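Local coordinates for plasmin and fibronectin-binding protein A (Streptococcus pneumoniae, PDB 4MR0) that acts as a surface adhesin and invasin of the pneumococcus, binding human fibronectin, plasmin, plasminogen and serum albumin, at residues F371-Y376 with F394-K399; R380-T385 with Y416-T421; L425-Q430 with G459-I464; F438-P443 with I471-K476. One frame throughout, in Å; residues are numbered along the deposited sequence.

Contact 1 (F371-Y376 with F394-K399)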
loop_
_atom_site.group_PDB
_atom_site.type_symbol
_atom_site.label_atom_id
_atom_site.label_comp_id
_atom_site.label_asym_id
_atom_site.label_seq_id
_atom_site.Cartn_x
_atom_site.Cartn_y
_atom_site.Cartn_z
ATOM N N PHE A 371 2.112 1.639 10.364
ATOM C CA PHE A 371 1.606 0.373 9.844
ATOM C C PHE A 371 1.622 -0.586 11.030
ATOM O O PHE A 371 2.637 -1.221 11.322
ATOM C CB PHE A 371 2.517 -0.118 8.729
ATOM C CG PHE A 371 2.618 0.835 7.571
ATOM C CD1 PHE A 371 1.522 1.063 6.743
ATOM C CD2 PHE A 371 3.804 1.513 7.315
ATOM C CE1 PHE A 371 1.609 1.961 5.666
ATOM C CE2 PHE A 371 3.903 2.411 6.243
ATOM C CZ PHE A 371 2.804 2.634 5.420
ATOM N N ASP A 372 0.473 -0.681 11.694
ATOM C CA ASP A 372 0.319 -1.472 12.906
ATOM C C ASP A 372 -0.034 -2.951 12.771
ATOM O O ASP A 372 -1.209 -3.332 12.792
ATOM C CB ASP A 372 -0.715 -0.785 13.798
ATOM C CG ASP A 372 -0.568 -1.153 15.263
ATOM O OD1 ASP A 372 0.255 -2.031 15.586
ATOM O OD2 ASP A 372 -1.287 -0.556 16.089
ATOM N N ASN A 373 0.998 -3.778 12.649
ATOM C CA ASN A 373 0.841 -5.228 12.559
ATOM C C ASN A 373 0.145 -5.749 11.298
ATOM O O ASN A 373 -0.815 -6.517 11.393
ATOM C CB ASN A 373 0.104 -5.730 13.820
ATOM C CG ASN A 373 0.324 -7.211 14.087
ATOM O OD1 ASN A 373 1.448 -7.716 13.987
ATOM N ND2 ASN A 373 -0.750 -7.915 14.447
ATOM N N MET A 374 0.625 -5.342 10.123
ATOM C CA MET A 374 0.046 -5.815 8.863
ATOM C C MET A 374 0.371 -7.301 8.732
ATOM O O MET A 374 1.383 -7.767 9.255
ATOM C CB MET A 374 0.639 -5.057 7.671
ATOM C CG MET A 374 -0.222 -3.893 7.143
ATOM S SD MET A 374 -0.544 -2.498 8.232
ATOM C CE MET A 374 -1.909 -3.170 9.263
ATOM N N MET A 375 -0.485 -8.043 8.037
ATOM C CA MET A 375 -0.289 -9.479 7.863
ATOM C C MET A 375 0.820 -9.834 6.873
ATOM O O MET A 375 1.513 -10.843 7.041
ATOM C CB MET A 375 -1.607 -10.127 7.419
ATOM C CG MET A 375 -1.516 -11.619 7.158
ATOM S SD MET A 375 -3.099 -12.298 6.571
ATOM C CE MET A 375 -2.884 -12.185 4.872
ATOM N N TYR A 376 1.005 -9.008 5.850
ATOM C CA TYR A 376 2.017 -9.307 4.851
ATOM C C TYR A 376 3.056 -8.218 4.634
ATOM O O TYR A 376 4.252 -8.507 4.505
ATOM C CB TYR A 376 1.332 -9.642 3.522
ATOM C CG TYR A 376 2.269 -10.129 2.442
ATOM C CD1 TYR A 376 3.322 -10.993 2.742
ATOM C CD2 TYR A 376 2.081 -9.759 1.109
ATOM C CE1 TYR A 376 4.163 -11.476 1.747
ATOM C CE2 TYR A 376 2.917 -10.242 0.105
ATOM C CZ TYR A 376 3.955 -11.098 0.431
ATOM O OH TYR A 376 4.788 -11.577 -0.554
ATOM N N PHE A 394 6.741 0.749 11.361
ATOM C CA PHE A 394 6.179 -0.558 11.020
ATOM C C PHE A 394 6.258 -1.460 12.238
ATOM O O PHE A 394 7.357 -1.837 12.657
ATOM C CB PHE A 394 6.967 -1.235 9.895
ATOM C CG PHE A 394 7.046 -0.443 8.617
ATOM C CD1 PHE A 394 7.794 0.732 8.550
ATOM C CD2 PHE A 394 6.425 -0.915 7.458
ATOM C CE1 PHE A 394 7.930 1.424 7.346
ATOM C CE2 PHE A 394 6.551 -0.238 6.251
ATOM C CZ PHE A 394 7.307 0.935 6.188
ATOM N N ASP A 395 5.108 -1.810 12.805
ATOM C CA ASP A 395 5.096 -2.690 13.965
ATOM C C ASP A 395 4.620 -4.077 13.558
ATOM O O ASP A 395 3.765 -4.221 12.682
ATOM C CB ASP A 395 4.180 -2.141 15.062
ATOM C CG ASP A 395 4.729 -0.876 15.708
ATOM O OD1 ASP A 395 5.952 -0.812 15.967
ATOM O OD2 ASP A 395 3.933 0.047 15.977
ATOM N N LYS A 396 5.187 -5.099 14.183
ATOM C CA LYS A 396 4.799 -6.470 13.886
ATOM C C LYS A 396 4.849 -7.270 15.171
ATOM O O LYS A 396 5.905 -7.415 15.788
ATOM C CB LYS A 396 5.736 -7.080 12.842
ATOM C CG LYS A 396 5.370 -8.495 12.410
ATOM C CD LYS A 396 3.999 -8.567 11.753
ATOM C CE LYS A 396 3.722 -9.974 11.231
ATOM N NZ LYS A 396 2.321 -10.146 10.753
ATOM N N LYS A 397 3.693 -7.774 15.585
ATOM C CA LYS A 397 3.599 -8.552 16.810
ATOM C C LYS A 397 3.722 -10.045 16.525
ATOM O O LYS A 397 3.820 -10.468 15.370
ATOM C CB LYS A 397 2.268 -8.266 17.508
ATOM C CG LYS A 397 2.102 -6.823 17.956
ATOM C CD LYS A 397 0.848 -6.653 18.806
ATOM C CE LYS A 397 -0.414 -6.539 17.967
ATOM N NZ LYS A 397 -0.739 -5.108 17.677
ATOM N N VAL A 398 3.725 -10.843 17.585
ATOM C CA VAL A 398 3.823 -12.284 17.426
ATOM C C VAL A 398 2.471 -12.853 17.007
ATOM O O VAL A 398 1.430 -12.222 17.199
ATOM C CB VAL A 398 4.278 -12.964 18.738
ATOM C CG1 VAL A 398 5.687 -12.512 19.092
ATOM C CG2 VAL A 398 3.316 -12.622 19.863
ATOM N N LYS A 399 2.510 -14.043 16.416
ATOM C CA LYS A 399 1.320 -14.749 15.956
ATOM C C LYS A 399 0.201 -14.741 16.997
ATOM O O LYS A 399 -0.965 -14.513 16.670
ATOM C CB LYS A 399 1.704 -16.190 15.620
ATOM C CG LYS A 399 0.551 -17.130 15.315
ATOM C CD LYS A 399 1.071 -18.564 15.272
ATOM C CE LYS A 399 -0.033 -19.582 15.023
ATOM N NZ LYS A 399 -0.559 -19.514 13.632
HETATM O O HOH W 1 3.170 -3.636 10.065
HETATM O O HOH W 2 -0.714 -9.625 11.161
HETATM O O HOH W 3 -3.067 -6.159 15.997
HETATM O O HOH W 4 1.777 -11.089 13.451
HETATM O O HOH W 5 1.935 -12.279 9.345
#
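Phe371 and Phe394 lie side by side and point the same way, their ring planes at 40° and their centroids 4.8 Å apart. CD2 of Phe371 comes over one face of the Phe394 ring, toward its rim, and sits 3.4 Å from its CE2. The row of aromatic rings continues on both flanks, with Phe336 meeting Phe371 and Phe438 stacked on Phe394.

The backbones pair in parallel. Asp395 N donates to Phe371 O, and Asn373 N returns the bond to Asp395 O, reaching it from above the carbonyl plane. A water ties Phe371 O and Asp395 O to Met374 N.

Where strand 364-372 ends, side chains carry the contact on. Asn373 CG is anti to the backbone N (chi1 -159°), and OD1 beyond it takes the N-H of Lys397 at 2.8 Å. A bend at chi2 (62°) brings CD of Lys396 beside Asn373 OD1, and NZ beyond it donates to Met374 O at 3.0 Å; a water bridges the same NZ to Met375 O.

Asp372 OD1 and Lys397 NZ form a long salt bridge of 3.9 Å, while Asp372 OD2 is held by Tyr335 and the carboxylate of Asp395 by His370 and Arg393. Stacked parallel strands with an internal ladder of like residues are characteristic of the right-handed parallel beta-helix, with 371-376 in the third PbH1 repeat and 394-399 on the next coil.

Contact 2 (R380-T385 with Y416-T421)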
loop_
_atom_site.group_PDB
_atom_site.type_symbol
_atom_site.label_atom_id
_atom_site.label_comp_id
_atom_site.label_asym_id
_atom_site.label_seq_id
_atom_site.Cartn_x
_atom_site.Cartn_y
_atom_site.Cartn_z
ATOM N N ARG A 380 4.241 -2.765 -0.346
ATOM C CA ARG A 380 4.704 -3.777 -1.289
ATOM C C ARG A 380 4.290 -3.364 -2.692
ATOM O O ARG A 380 3.119 -3.063 -2.939
ATOM C CB ARG A 380 4.110 -5.145 -0.945
ATOM C CG ARG A 380 4.382 -6.220 -1.996
ATOM C CD ARG A 380 3.970 -7.595 -1.483
ATOM N NE ARG A 380 4.174 -8.655 -2.468
ATOM C CZ ARG A 380 3.302 -8.981 -3.418
ATOM N NH1 ARG A 380 2.152 -8.329 -3.527
ATOM N NH2 ARG A 380 3.577 -9.975 -4.251
ATOM N N PHE A 381 5.243 -3.362 -3.618
ATOM C CA PHE A 381 4.932 -2.938 -4.974
ATOM C C PHE A 381 5.926 -3.402 -6.030
ATOM O O PHE A 381 7.077 -3.729 -5.727
ATOM C CB PHE A 381 4.884 -1.404 -5.022
ATOM C CG PHE A 381 6.185 -0.747 -4.616
ATOM C CD1 PHE A 381 6.484 -0.523 -3.272
ATOM C CD2 PHE A 381 7.133 -0.399 -5.577
ATOM C CE1 PHE A 381 7.714 0.035 -2.892
ATOM C CE2 PHE A 381 8.368 0.160 -5.204
ATOM C CZ PHE A 381 8.655 0.374 -3.860
ATOM N N THR A 382 5.454 -3.424 -7.275
ATOM C CA THR A 382 6.278 -3.752 -8.430
ATOM C C THR A 382 5.851 -2.740 -9.487
ATOM O O THR A 382 4.667 -2.443 -9.615
ATOM C CB THR A 382 6.036 -5.195 -8.977
ATOM O OG1 THR A 382 6.866 -5.412 -10.130
ATOM C CG2 THR A 382 4.575 -5.392 -9.384
ATOM N N GLY A 383 6.807 -2.190 -10.226
ATOM C CA GLY A 383 6.458 -1.223 -11.247
ATOM C C GLY A 383 6.282 0.227 -10.814
ATOM O O GLY A 383 5.412 0.920 -11.338
ATOM N N PHE A 384 7.079 0.687 -9.851
ATOM C CA PHE A 384 7.021 2.087 -9.406
ATOM C C PHE A 384 8.358 2.738 -9.760
ATOM O O PHE A 384 9.382 2.063 -9.824
ATOM C CB PHE A 384 6.848 2.203 -7.883
ATOM C CG PHE A 384 5.430 2.042 -7.394
ATOM C CD1 PHE A 384 4.391 1.728 -8.269
ATOM C CD2 PHE A 384 5.146 2.175 -6.035
ATOM C CE1 PHE A 384 3.088 1.546 -7.794
ATOM C CE2 PHE A 384 3.848 1.996 -5.548
ATOM C CZ PHE A 384 2.817 1.679 -6.435
ATOM N N THR A 385 8.349 4.047 -9.973
ATOM C CA THR A 385 9.574 4.776 -10.277
ATOM C C THR A 385 9.593 6.042 -9.426
ATOM O O THR A 385 8.604 6.774 -9.370
ATOM C CB THR A 385 9.657 5.148 -11.766
ATOM O OG1 THR A 385 9.504 3.962 -12.562
ATOM C CG2 THR A 385 11.012 5.786 -12.080
ATOM N N TYR A 416 9.353 -5.583 -4.934
ATOM C CA TYR A 416 9.707 -6.755 -5.717
ATOM C C TYR A 416 9.468 -6.592 -7.211
ATOM O O TYR A 416 9.044 -5.537 -7.673
ATOM C CB TYR A 416 8.926 -7.966 -5.199
ATOM C CG TYR A 416 7.467 -7.984 -5.603
ATOM C CD1 TYR A 416 6.546 -7.103 -5.031
ATOM C CD2 TYR A 416 7.012 -8.870 -6.582
ATOM C CE1 TYR A 416 5.201 -7.105 -5.429
ATOM C CE2 TYR A 416 5.681 -8.882 -6.986
ATOM C CZ TYR A 416 4.781 -8.002 -6.409
ATOM O OH TYR A 416 3.466 -8.037 -6.808
ATOM N N SER A 417 9.746 -7.654 -7.961
ATOM C CA SER A 417 9.577 -7.642 -9.407
ATOM C C SER A 417 8.454 -8.573 -9.845
ATOM O O SER A 417 8.371 -9.714 -9.397
ATOM C CB SER A 417 10.887 -8.054 -10.083
ATOM O OG SER A 417 11.935 -7.151 -9.758
ATOM N N TYR A 418 7.592 -8.075 -10.727
ATOM C CA TYR A 418 6.464 -8.844 -11.246
ATOM C C TYR A 418 6.969 -10.114 -11.937
ATOM O O TYR A 418 7.906 -10.058 -12.732
ATOM C CB TYR A 418 5.676 -8.000 -12.251
ATOM C CG TYR A 418 4.372 -8.635 -12.696
ATOM C CD1 TYR A 418 3.319 -8.805 -11.796
ATOM C CD2 TYR A 418 4.194 -9.074 -14.013
ATOM C CE1 TYR A 418 2.117 -9.399 -12.189
ATOM C CE2 TYR A 418 2.995 -9.674 -14.417
ATOM C CZ TYR A 418 1.962 -9.833 -13.499
ATOM O OH TYR A 418 0.778 -10.434 -13.873
ATOM N N LYS A 419 6.349 -11.251 -11.629
ATOM C CA LYS A 419 6.747 -12.524 -12.228
ATOM C C LYS A 419 6.489 -12.525 -13.733
ATOM O O LYS A 419 5.347 -12.642 -14.174
ATOM C CB LYS A 419 5.991 -13.679 -11.569
ATOM C CG LYS A 419 6.362 -15.055 -12.111
ATOM C CD LYS A 419 5.863 -16.157 -11.196
ATOM C CE LYS A 419 6.357 -17.520 -11.652
ATOM N NZ LYS A 419 6.064 -18.578 -10.641
ATOM N N ASN A 420 7.563 -12.393 -14.506
ATOM C CA ASN A 420 7.497 -12.361 -15.965
ATOM C C ASN A 420 8.890 -12.644 -16.534
ATOM O O ASN A 420 9.816 -11.858 -16.332
ATOM C CB ASN A 420 7.028 -10.981 -16.433
ATOM C CG ASN A 420 6.921 -10.881 -17.940
ATOM O OD1 ASN A 420 7.798 -11.346 -18.669
ATOM N ND2 ASN A 420 5.851 -10.252 -18.418
ATOM N N THR A 421 9.036 -13.752 -17.255
ATOM C CA THR A 421 10.329 -14.119 -17.826
ATOM C C THR A 421 10.425 -13.913 -19.334
ATOM O O THR A 421 11.422 -14.283 -19.952
ATOM C CB THR A 421 10.659 -15.590 -17.530
ATOM O OG1 THR A 421 9.604 -16.426 -18.024
ATOM C CG2 THR A 421 10.810 -15.806 -16.032
HETATM O O HOH W 6 9.439 -4.006 -10.171
#
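Tyr416 meets Arg380 and Thr382 where two successive coils of the parallel beta-helix leave their strands, 377-381 and 410-415, and enter the turns beyond. On one face of the phenol ring lies the guanidinium of Arg380, stacked with its plane 14° from that of the ring, and NH2 of Arg380 is 3.2 Å from CZ of Tyr416. The arginine chain runs extended from CG to NE, and its CG also touches CE1 of the tyrosine. Over the opposite face stands Thr382, whose CB makes a CH-pi contact 4.1 Å from the centroid of the Tyr416 ring. Tyr416 CG lies between its own backbone N and carbonyl carbon (chi1 75°), which starts the ring on its way to the arginine.

The backbone is joined by Tyr416 N donating to Phe381 O at 3.0 Å. Thr382 OG1, anti to its backbone N, accepts a weak bond from Tyr418 N and is also hydrogen-bonded to Gln354. A water donates to Tyr416 O and accepts from Gly383 N. With a cationic plane against one aromatic face and a C-H against the other, both faces of the ring are covered, which should limit its movement, and cation-pi attraction probably contributes to the Arg380 stack.

Contact 3 (L425-Q430 with G459-I464)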
loop_
_atom_site.group_PDB
_atom_site.type_symbol
_atom_site.label_atom_id
_atom_site.label_comp_id
_atom_site.label_asym_id
_atom_site.label_seq_id
_atom_site.Cartn_x
_atom_site.Cartn_y
_atom_site.Cartn_z
ATOM N N LEU A 425 10.608 -5.880 -18.515
ATOM C CA LEU A 425 9.792 -4.913 -17.790
ATOM C C LEU A 425 10.561 -3.780 -17.140
ATOM O O LEU A 425 11.746 -3.905 -16.829
ATOM C CB LEU A 425 8.971 -5.622 -16.713
ATOM C CG LEU A 425 7.942 -6.650 -17.183
ATOM C CD1 LEU A 425 7.255 -7.257 -15.973
ATOM C CD2 LEU A 425 6.930 -5.985 -18.113
ATOM N N ASP A 426 9.862 -2.673 -16.928
ATOM C CA ASP A 426 10.438 -1.507 -16.283
ATOM C C ASP A 426 10.264 -1.751 -14.784
ATOM O O ASP A 426 9.346 -1.211 -14.162
ATOM C CB ASP A 426 9.673 -0.248 -16.706
ATOM C CG ASP A 426 10.333 1.036 -16.223
ATOM O OD1 ASP A 426 11.356 0.964 -15.504
ATOM O OD2 ASP A 426 9.822 2.123 -16.568
ATOM N N LEU A 427 11.132 -2.587 -14.217
ATOM C CA LEU A 427 11.062 -2.908 -12.799
ATOM C C LEU A 427 11.426 -1.703 -11.937
ATOM O O LEU A 427 11.972 -0.717 -12.432
ATOM C CB LEU A 427 11.981 -4.095 -12.485
ATOM C CG LEU A 427 11.699 -5.352 -13.328
ATOM C CD1 LEU A 427 12.782 -6.391 -13.065
ATOM C CD2 LEU A 427 10.315 -5.912 -12.999
ATOM N N ASN A 428 11.115 -1.791 -10.647
ATOM C CA ASN A 428 11.371 -0.709 -9.693
ATOM C C ASN A 428 12.724 -0.008 -9.827
ATOM O O ASN A 428 13.766 -0.655 -9.869
ATOM C CB ASN A 428 11.254 -1.226 -8.252
ATOM C CG ASN A 428 9.859 -1.708 -7.903
ATOM O OD1 ASN A 428 8.862 -1.097 -8.282
ATOM N ND2 ASN A 428 9.785 -2.798 -7.148
ATOM N N LYS A 429 12.698 1.322 -9.875
ATOM C CA LYS A 429 13.920 2.118 -9.949
ATOM C C LYS A 429 13.738 3.386 -9.121
ATOM O O LYS A 429 12.617 3.885 -8.972
ATOM C CB LYS A 429 14.245 2.509 -11.394
ATOM C CG LYS A 429 14.597 1.340 -12.297
ATOM C CD LYS A 429 14.801 1.803 -13.734
ATOM C CE LYS A 429 14.870 0.609 -14.674
ATOM N NZ LYS A 429 13.605 -0.175 -14.601
ATOM N N GLN A 430 14.839 3.905 -8.587
ATOM C CA GLN A 430 14.790 5.122 -7.789
ATOM C C GLN A 430 13.872 4.946 -6.588
ATOM O O GLN A 430 12.867 5.642 -6.448
ATOM C CB GLN A 430 14.308 6.294 -8.651
ATOM C CG GLN A 430 15.240 6.617 -9.814
ATOM C CD GLN A 430 14.629 7.595 -10.803
ATOM O OE1 GLN A 430 14.287 7.226 -11.929
ATOM N NE2 GLN A 430 14.485 8.847 -10.384
ATOM N N GLY A 459 14.121 -7.490 -16.979
ATOM C CA GLY A 459 14.232 -6.090 -16.609
ATOM C C GLY A 459 15.335 -5.828 -15.597
ATOM O O GLY A 459 16.129 -6.718 -15.285
ATOM N N LYS A 460 15.384 -4.605 -15.075
ATOM C CA LYS A 460 16.396 -4.243 -14.095
ATOM C C LYS A 460 15.862 -3.395 -12.944
ATOM O O LYS A 460 14.991 -2.545 -13.130
ATOM C CB LYS A 460 17.540 -3.488 -14.774
ATOM C CG LYS A 460 18.302 -4.301 -15.809
ATOM C CD LYS A 460 19.397 -3.467 -16.456
ATOM C CE LYS A 460 20.099 -4.240 -17.569
ATOM N NZ LYS A 460 21.165 -3.428 -18.228
ATOM N N VAL A 461 16.403 -3.652 -11.757
ATOM C CA VAL A 461 16.065 -2.927 -10.534
ATOM C C VAL A 461 17.323 -2.118 -10.228
ATOM O O VAL A 461 18.415 -2.683 -10.117
ATOM C CB VAL A 461 15.781 -3.906 -9.364
ATOM C CG1 VAL A 461 15.628 -3.138 -8.055
ATOM C CG2 VAL A 461 14.520 -4.708 -9.650
ATOM N N SER A 462 17.185 -0.802 -10.100
ATOM C CA SER A 462 18.349 0.037 -9.840
ATOM C C SER A 462 18.028 1.309 -9.075
ATOM O O SER A 462 16.863 1.673 -8.912
ATOM C CB SER A 462 19.019 0.401 -11.166
ATOM O OG SER A 462 18.078 1.010 -12.029
ATOM N N ASP A 463 19.081 1.984 -8.614
ATOM C CA ASP A 463 18.952 3.224 -7.855
ATOM C C ASP A 463 18.100 2.960 -6.622
ATOM O O ASP A 463 17.009 3.503 -6.468
ATOM C CB ASP A 463 18.330 4.311 -8.733
ATOM C CG ASP A 463 19.214 4.670 -9.914
ATOM O OD1 ASP A 463 20.303 5.242 -9.691
ATOM O OD2 ASP A 463 18.827 4.371 -11.063
ATOM N N ILE A 464 18.626 2.109 -5.750
ATOM C CA ILE A 464 17.953 1.713 -4.525
ATOM C C ILE A 464 18.751 2.277 -3.354
ATOM O O ILE A 464 19.961 2.071 -3.277
ATOM C CB ILE A 464 17.925 0.172 -4.383
ATOM C CG1 ILE A 464 17.270 -0.464 -5.616
ATOM C CG2 ILE A 464 17.202 -0.212 -3.105
ATOM C CD1 ILE A 464 15.852 0.026 -5.900
HETATM O O HOH W 7 14.034 -2.383 -16.513
HETATM O O HOH W 8 11.334 -8.245 -16.568
#
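Lys429 reaches across to Ser462 and Lys460, and its side chain can be followed outward. CB lies 3.7 Å from Ser462 O. CG, anti to the carbonyl carbon (chi1 -66°), passes 3.5 Å from Ser462 OG, and CD keeps to the same hydroxyl. CE moves on to Lys460 O, and a bend at chi4 (60°) turns NZ back toward the backbone of its own segment. There the ammonium donates to Lys460 O at 3.1 Å across the contact and to Leu427 O at 2.8 Å. It also forms a salt bridge with Asp426 OD1 at 2.7 Å, and a water links it to Leu425 O and Lys460 N.

Lys429 and Ser462 form a parallel bridge between neighbouring coils of the beta-helix, at the start of strand 462-473, just before the chain turns the corner at Gln430 into strand 431-440. Gln430 N donates to Ser462 O, whereas the bond from Ser462 N to Asn428 O is weak. On the buried side, Leu427 CB packs 3.9 Å from Val461 CG2, and Leu427 CD1 lies 3.6 Å from Gly459 C. Gly459 CA makes a CA-H...O contact with Leu425 O. Gln430 lies alongside Asp463, its CG 4.0 Å from Asp463 CB.

Contact 4 (F438-P443 with I471-K476)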
loop_
_atom_site.group_PDB
_atom_site.type_symbol
_atom_site.label_atom_id
_atom_site.label_comp_id
_atom_site.label_asym_id
_atom_site.label_seq_id
_atom_site.Cartn_x
_atom_site.Cartn_y
_atom_site.Cartn_z
ATOM N N PHE A 438 11.288 0.090 12.590
ATOM C CA PHE A 438 10.631 -1.212 12.556
ATOM C C PHE A 438 10.735 -1.867 13.933
ATOM O O PHE A 438 11.824 -1.942 14.508
ATOM C CB PHE A 438 11.284 -2.147 11.526
ATOM C CG PHE A 438 11.316 -1.604 10.120
ATOM C CD1 PHE A 438 12.225 -0.613 9.759
ATOM C CD2 PHE A 438 10.453 -2.105 9.150
ATOM C CE1 PHE A 438 12.285 -0.134 8.449
ATOM C CE2 PHE A 438 10.504 -1.635 7.837
ATOM C CZ PHE A 438 11.418 -0.647 7.486
ATOM N N ASN A 439 9.601 -2.324 14.462
ATOM C CA ASN A 439 9.563 -3.013 15.750
ATOM C C ASN A 439 8.983 -4.379 15.434
ATOM O O ASN A 439 7.775 -4.524 15.264
ATOM C CB ASN A 439 8.677 -2.258 16.743
ATOM C CG ASN A 439 9.197 -0.866 17.035
ATOM O OD1 ASN A 439 10.340 -0.700 17.460
ATOM N ND2 ASN A 439 8.362 0.143 16.801
ATOM N N ILE A 440 9.859 -5.372 15.336
ATOM C CA ILE A 440 9.454 -6.724 14.976
ATOM C C ILE A 440 9.591 -7.752 16.093
ATOM O O ILE A 440 10.635 -7.856 16.740
ATOM C CB ILE A 440 10.268 -7.197 13.756
ATOM C CG1 ILE A 440 10.052 -6.220 12.593
ATOM C CG2 ILE A 440 9.865 -8.610 13.368
ATOM C CD1 ILE A 440 10.979 -6.432 11.407
ATOM N N ALA A 441 8.522 -8.517 16.301
ATOM C CA ALA A 441 8.498 -9.554 17.324
ATOM C C ALA A 441 8.263 -10.912 16.674
ATOM O O ALA A 441 8.508 -11.949 17.282
ATOM C CB ALA A 441 7.404 -9.260 18.343
ATOM N N ASP A 442 7.792 -10.896 15.430
ATOM C CA ASP A 442 7.522 -12.122 14.683
ATOM C C ASP A 442 8.796 -12.628 14.015
ATOM O O ASP A 442 9.401 -11.927 13.208
ATOM C CB ASP A 442 6.447 -11.865 13.622
ATOM C CG ASP A 442 6.224 -13.058 12.718
ATOM O OD1 ASP A 442 6.141 -14.189 13.239
ATOM O OD2 ASP A 442 6.119 -12.868 11.485
ATOM N N PRO A 443 9.216 -13.862 14.339
ATOM C CA PRO A 443 10.433 -14.424 13.744
ATOM C C PRO A 443 10.372 -14.677 12.241
ATOM O O PRO A 443 11.402 -14.902 11.605
ATOM C CB PRO A 443 10.655 -15.707 14.552
ATOM C CG PRO A 443 9.274 -16.103 14.959
ATOM C CD PRO A 443 8.649 -14.780 15.343
ATOM N N ILE A 471 15.931 -0.712 12.893
ATOM C CA ILE A 471 15.244 -1.979 13.016
ATOM C C ILE A 471 15.422 -2.574 14.411
ATOM O O ILE A 471 16.537 -2.878 14.830
ATOM C CB ILE A 471 15.769 -2.981 11.970
ATOM C CG1 ILE A 471 15.516 -2.431 10.562
ATOM C CG2 ILE A 471 15.096 -4.346 12.156
ATOM C CD1 ILE A 471 16.017 -3.330 9.438
ATOM N N ASN A 472 14.315 -2.721 15.129
ATOM C CA ASN A 472 14.336 -3.307 16.464
ATOM C C ASN A 472 13.699 -4.690 16.372
ATOM O O ASN A 472 12.481 -4.836 16.487
ATOM C CB ASN A 472 13.550 -2.436 17.447
ATOM C CG ASN A 472 14.121 -1.041 17.572
ATOM O OD1 ASN A 472 15.308 -0.871 17.850
ATOM N ND2 ASN A 472 13.278 -0.032 17.370
ATOM N N ASN A 473 14.527 -5.702 16.144
ATOM C CA ASN A 473 14.034 -7.063 16.025
ATOM C C ASN A 473 14.304 -7.889 17.285
ATOM O O ASN A 473 15.441 -8.298 17.535
ATOM C CB ASN A 473 14.678 -7.756 14.816
ATOM C CG ASN A 473 13.987 -9.065 14.457
ATOM O OD1 ASN A 473 13.243 -9.627 15.264
ATOM N ND2 ASN A 473 14.236 -9.559 13.248
ATOM N N ASN A 474 13.266 -8.122 18.084
ATOM C CA ASN A 474 13.423 -8.936 19.287
ATOM C C ASN A 474 12.616 -10.220 19.199
ATOM O O ASN A 474 12.161 -10.752 20.214
ATOM C CB ASN A 474 13.031 -8.171 20.555
ATOM C CG ASN A 474 12.025 -7.083 20.298
ATOM O OD1 ASN A 474 12.391 -5.927 20.072
ATOM N ND2 ASN A 474 10.747 -7.439 20.322
ATOM N N SER A 475 12.439 -10.714 17.978
ATOM C CA SER A 475 11.710 -11.955 17.761
ATOM C C SER A 475 12.641 -13.079 18.196
ATOM O O SER A 475 13.862 -12.920 18.157
ATOM C CB SER A 475 11.365 -12.119 16.280
ATOM O OG SER A 475 12.535 -12.300 15.503
ATOM N N LYS A 476 12.079 -14.211 18.610
ATOM C CA LYS A 476 12.902 -15.338 19.035
ATOM C C LYS A 476 13.250 -16.274 17.888
ATOM O O LYS A 476 12.373 -16.743 17.160
ATOM C CB LYS A 476 12.212 -16.113 20.164
ATOM C CG LYS A 476 12.727 -15.721 21.554
ATOM C CD LYS A 476 11.702 -16.022 22.645
ATOM C CE LYS A 476 11.676 -17.497 23.043
ATOM N NZ LYS A 476 10.415 -17.783 23.811
HETATM O O HOH W 9 9.406 -13.940 18.999
HETATM O O HOH W 10 11.893 -11.553 12.545
#
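Asn473 OD1 lies 4.0 Å from Ile440 CG2 across the contact and is gripped by two donors of one residue, Ser475 N at 3.0 Å and Ser475 OG at 2.8 Å. The first of these bonds closes an Asx turn, at the end of strand 462-473 in this coil of the parallel beta-helix, within the fourth PbH1 repeat. Asn473 CG is anti to its backbone N (chi1 -167°), and OD1 beyond it faces Ser475, two residues on. A water joins Asn473 ND2 and Ser475 OG to Asp442 O, so the turn is also tied to the neighbouring coil.

Upstream, strands 438-440 and 471-473 run parallel, their axes 7° apart. Asn472 N donates to Phe438 O at 2.7 Å, Ile440 N to Asn472 O, and Asn474 N to Ile440 O. On one face Asn439 and Asn472 lie side by side, pointing the same way: their amides are nearly coplanar, and Asn472 ND2 donates to Asn439 OD1 at 3.0 Å while Asn439 ND2 reaches Asp395 in the preceding coil. On the other face Phe438 CD1 rests 3.8 Å from Ile471 CG1, and Ala447 of strand 445-451 touches both residues from across the interior.

Past the strands, Ser475 CB approaches Ala441 O and the Pro443 ring, and Pro443 CB lies 3.3 Å from Lys476 O.

The four contacts join successive coils of the beta-helical part of this wall-anchored adhesin, at two levels. Contacts 1 and 4 lie at the ends of adjacent strands, with centres about 10 Å apart, and strands 387-396 and 431-440 connect them directly: Lys396 N meets Asn439 O at 2.9 Å. Contacts 2 and 3 form a second pair, centres about 9 Å apart, where Asn428 bridges to Phe381 O and Phe384 N. Some 28 Å separate the centres of contacts 3 and 4, which share strand 462-473. A calcium ion lies about 8 Å from the Gln430 side chain, and a manganese ion about 9 Å from that of Met375.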